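Local coordinates for lovastatin nonaketide synthase, polyketide synthase component (Aspergillus terreus, PDB 7CPX), which builds the dihydromonacolin L nonaketide of lovastatin biosynthesis by repeated condensation of malonyl-CoA, together with its partner LovC, at residues V1873-P1878 and S2126-W2131. The protein carries 2 engineered substitutions. Residues are numbered along the deposited sequence; the frame is centred on the assembly and turned at random.
Sequences VHFSCP and STVISW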
loop_
_atom_site.group_PDB
_atom_site.type_symbol
_atom_site.label_atom_id
_atom_site.label_comp_id
_atom_site.label_asym_id
_atom_site.label_seq_id
_atom_site.Cartn_x
_atom_site.Cartn_y
_atom_site.Cartn_z
ATOM N N VAL A 1873 -11.630 -24.775 -49.975
ATOM C CA VAL A 1873 -11.234 -23.375 -49.886
ATOM C C VAL A 1873 -9.753 -23.237 -50.206
ATOM O O VAL A 1873 -8.908 -23.920 -49.616
ATOM C CB VAL A 1873 -11.552 -22.814 -48.493
ATOM C CG1 VAL A 1873 -11.191 -21.346 -48.419
ATOM C CG2 VAL A 1873 -13.019 -23.015 -48.164
ATOM N N HIS A 1874 -9.438 -22.347 -51.146
ATOM C CA HIS A 1874 -8.067 -21.941 -51.413
ATOM C C HIS A 1874 -7.692 -20.704 -50.611
ATOM O O HIS A 1874 -6.579 -20.619 -50.081
ATOM C CB HIS A 1874 -7.879 -21.653 -52.904
ATOM C CG HIS A 1874 -8.005 -22.860 -53.777
ATOM N ND1 HIS A 1874 -8.989 -23.809 -53.600
ATOM C CD2 HIS A 1874 -7.276 -23.269 -54.841
ATOM C CE1 HIS A 1874 -8.854 -24.755 -54.511
ATOM N NE2 HIS A 1874 -7.822 -24.452 -55.277
ATOM N N PHE A 1875 -8.611 -19.746 -50.515
ATOM C CA PHE A 1875 -8.389 -18.513 -49.779
ATOM C C PHE A 1875 -9.635 -18.181 -48.973
ATOM O O PHE A 1875 -10.756 -18.500 -49.376
ATOM C CB PHE A 1875 -8.044 -17.355 -50.720
ATOM C CG PHE A 1875 -6.856 -17.623 -51.596
ATOM C CD1 PHE A 1875 -5.578 -17.319 -51.164
ATOM C CD2 PHE A 1875 -7.017 -18.184 -52.850
ATOM C CE1 PHE A 1875 -4.483 -17.566 -51.966
ATOM C CE2 PHE A 1875 -5.928 -18.434 -53.657
ATOM C CZ PHE A 1875 -4.657 -18.125 -53.215
ATOM N N SER A 1876 -9.428 -17.533 -47.830
ATOM C CA SER A 1876 -10.546 -17.200 -46.957
ATOM C C SER A 1876 -10.220 -15.958 -46.142
ATOM O O SER A 1876 -9.065 -15.541 -46.053
ATOM C CB SER A 1876 -10.889 -18.357 -46.015
ATOM O OG SER A 1876 -9.839 -18.591 -45.093
ATOM N N CYS A 1877 -11.258 -15.372 -45.559
ATOM C CA CYS A 1877 -11.079 -14.256 -44.639
ATOM C C CYS A 1877 -11.029 -14.777 -43.206
ATOM O O CYS A 1877 -11.955 -15.471 -42.775
ATOM C CB CYS A 1877 -12.210 -13.247 -44.787
ATOM S SG CYS A 1877 -12.081 -11.843 -43.662
ATOM N N PRO A 1878 -9.976 -14.473 -42.441
ATOM C CA PRO A 1878 -9.884 -15.035 -41.082
ATOM C C PRO A 1878 -11.070 -14.689 -40.202
ATOM O O PRO A 1878 -11.503 -15.527 -39.401
ATOM C CB PRO A 1878 -8.589 -14.425 -40.528
ATOM C CG PRO A 1878 -7.857 -13.875 -41.696
ATOM C CD PRO A 1878 -8.869 -13.548 -42.735
ATOM N N SER A 2126 -9.111 -7.200 -43.925
ATOM C CA SER A 2126 -8.606 -7.258 -45.292
ATOM C C SER A 2126 -7.395 -8.173 -45.419
ATOM O O SER A 2126 -6.613 -8.041 -46.365
ATOM C CB SER A 2126 -8.262 -5.861 -45.822
ATOM O OG SER A 2126 -9.393 -5.008 -45.773
ATOM N N THR A 2127 -7.219 -9.090 -44.473
ATOM C CA THR A 2127 -6.218 -10.140 -44.577
ATOM C C THR A 2127 -6.867 -11.411 -45.104
ATOM O O THR A 2127 -8.043 -11.681 -44.847
ATOM C CB THR A 2127 -5.571 -10.411 -43.220
ATOM O OG1 THR A 2127 -4.876 -9.240 -42.777
ATOM C CG2 THR A 2127 -4.599 -11.576 -43.312
ATOM N N VAL A 2128 -6.092 -12.193 -45.850
ATOM C CA VAL A 2128 -6.596 -13.403 -46.485
ATOM C C VAL A 2128 -5.660 -14.564 -46.177
ATOM O O VAL A 2128 -4.450 -14.490 -46.433
ATOM C CB VAL A 2128 -6.766 -13.225 -48.006
ATOM C CG1 VAL A 2128 -5.471 -12.793 -48.647
ATOM C CG2 VAL A 2128 -7.262 -14.513 -48.633
ATOM N N ILE A 2129 -6.233 -15.631 -45.631
ATOM C CA ILE A 2129 -5.536 -16.891 -45.426
ATOM C C ILE A 2129 -5.516 -17.662 -46.734
ATOM O O ILE A 2129 -6.547 -17.813 -47.399
ATOM C CB ILE A 2129 -6.223 -17.715 -44.325
ATOM C CG1 ILE A 2129 -6.189 -16.977 -42.991
ATOM C CG2 ILE A 2129 -5.559 -19.069 -44.204
ATOM C CD1 ILE A 2129 -7.460 -17.145 -42.199
ATOM N N SER A 2130 -4.340 -18.160 -47.097
ATOM C CA SER A 2130 -4.146 -18.981 -48.287
ATOM C C SER A 2130 -4.094 -20.435 -47.838
ATOM O O SER A 2130 -3.082 -20.899 -47.307
ATOM C CB SER A 2130 -2.871 -18.578 -49.021
ATOM O OG SER A 2130 -2.565 -19.501 -50.052
ATOM N N TRP A 2131 -5.188 -21.152 -48.049
ATOM C CA TRP A 2131 -5.275 -22.538 -47.616
ATOM C C TRP A 2131 -4.468 -23.431 -48.550
ATOM O O TRP A 2131 -4.697 -23.401 -49.765
ATOM C CB TRP A 2131 -6.724 -22.991 -47.584
ATOM C CG TRP A 2131 -7.494 -22.422 -46.443
ATOM C CD1 TRP A 2131 -8.334 -21.353 -46.476
ATOM C CD2 TRP A 2131 -7.492 -22.889 -45.091
ATOM N NE1 TRP A 2131 -8.860 -21.125 -45.230
ATOM C CE2 TRP A 2131 -8.358 -22.056 -44.360
ATOM C CE3 TRP A 2131 -6.842 -23.933 -44.428
ATOM C CZ2 TRP A 2131 -8.593 -22.234 -43.000
ATOM C CZ3 TRP A 2131 -7.075 -24.109 -43.079
ATOM C CH2 TRP A 2131 -7.943 -23.263 -42.380
#
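Ser1876 and Ile2129 form an antiparallel hydrogen-bonded pair, N of each donating to O of the other at 2.9 Å, and the amide of Trp2131 bonds His1874 O further along. Between these rungs Phe1875 and Ser2130 make a non-hydrogen-bonded pair, with Phe1875 CA directing a C-H at Ile2129 O.

Ser1876, Ile2129 and the Trp2131 indole lie on one face of this pairing. The indole NE1 donates to Ser1876 OG at 2.7 Å, the hydroxyl oxygen sitting 18° out of the ring plane. That oxygen occupies the crowded position between backbone N and carbonyl carbon (chi1 66°). The Val1873 and Trp2131 side chains cross obliquely, CG1 lying 3.5 Å from CD1, while Ile2129 CG2 stands over one indole face, offset toward the rim. The other branch of Ile2129 ends at Pro1878, where CD1 packs against both CB and CG of the pyrrolidine ring; Phe2114 of helix 2111-2117 touches both residues.

Phe1875 projects from the opposite face together with Ser2130. Its CE1 comes 3.3 Å from Ser2130 OG, which chi1 of 171° sets anti to the backbone N, and its CB rests against Val2128 CG2. Val2128 also touches Ser1937 and Leu1938 of helix 1935-1953.

His1874 and Phe1875 both face Gln1893 of strand 1887-1898 in a classic beta bulge. Strand 2128-2130, some 250 residues later, returns to strand 1869-1883 after the parallel sheet containing 1964-1968 and also pairs in parallel with 2108-2110, consistent with the medium-chain reductase-like fold of an enoylreductase region. In this buried setting Ser1876 OG accepts the indole N-H and is also hydrogen-bonded to Asn1912 OD1, an arrangement that would restrict rotation of the indole.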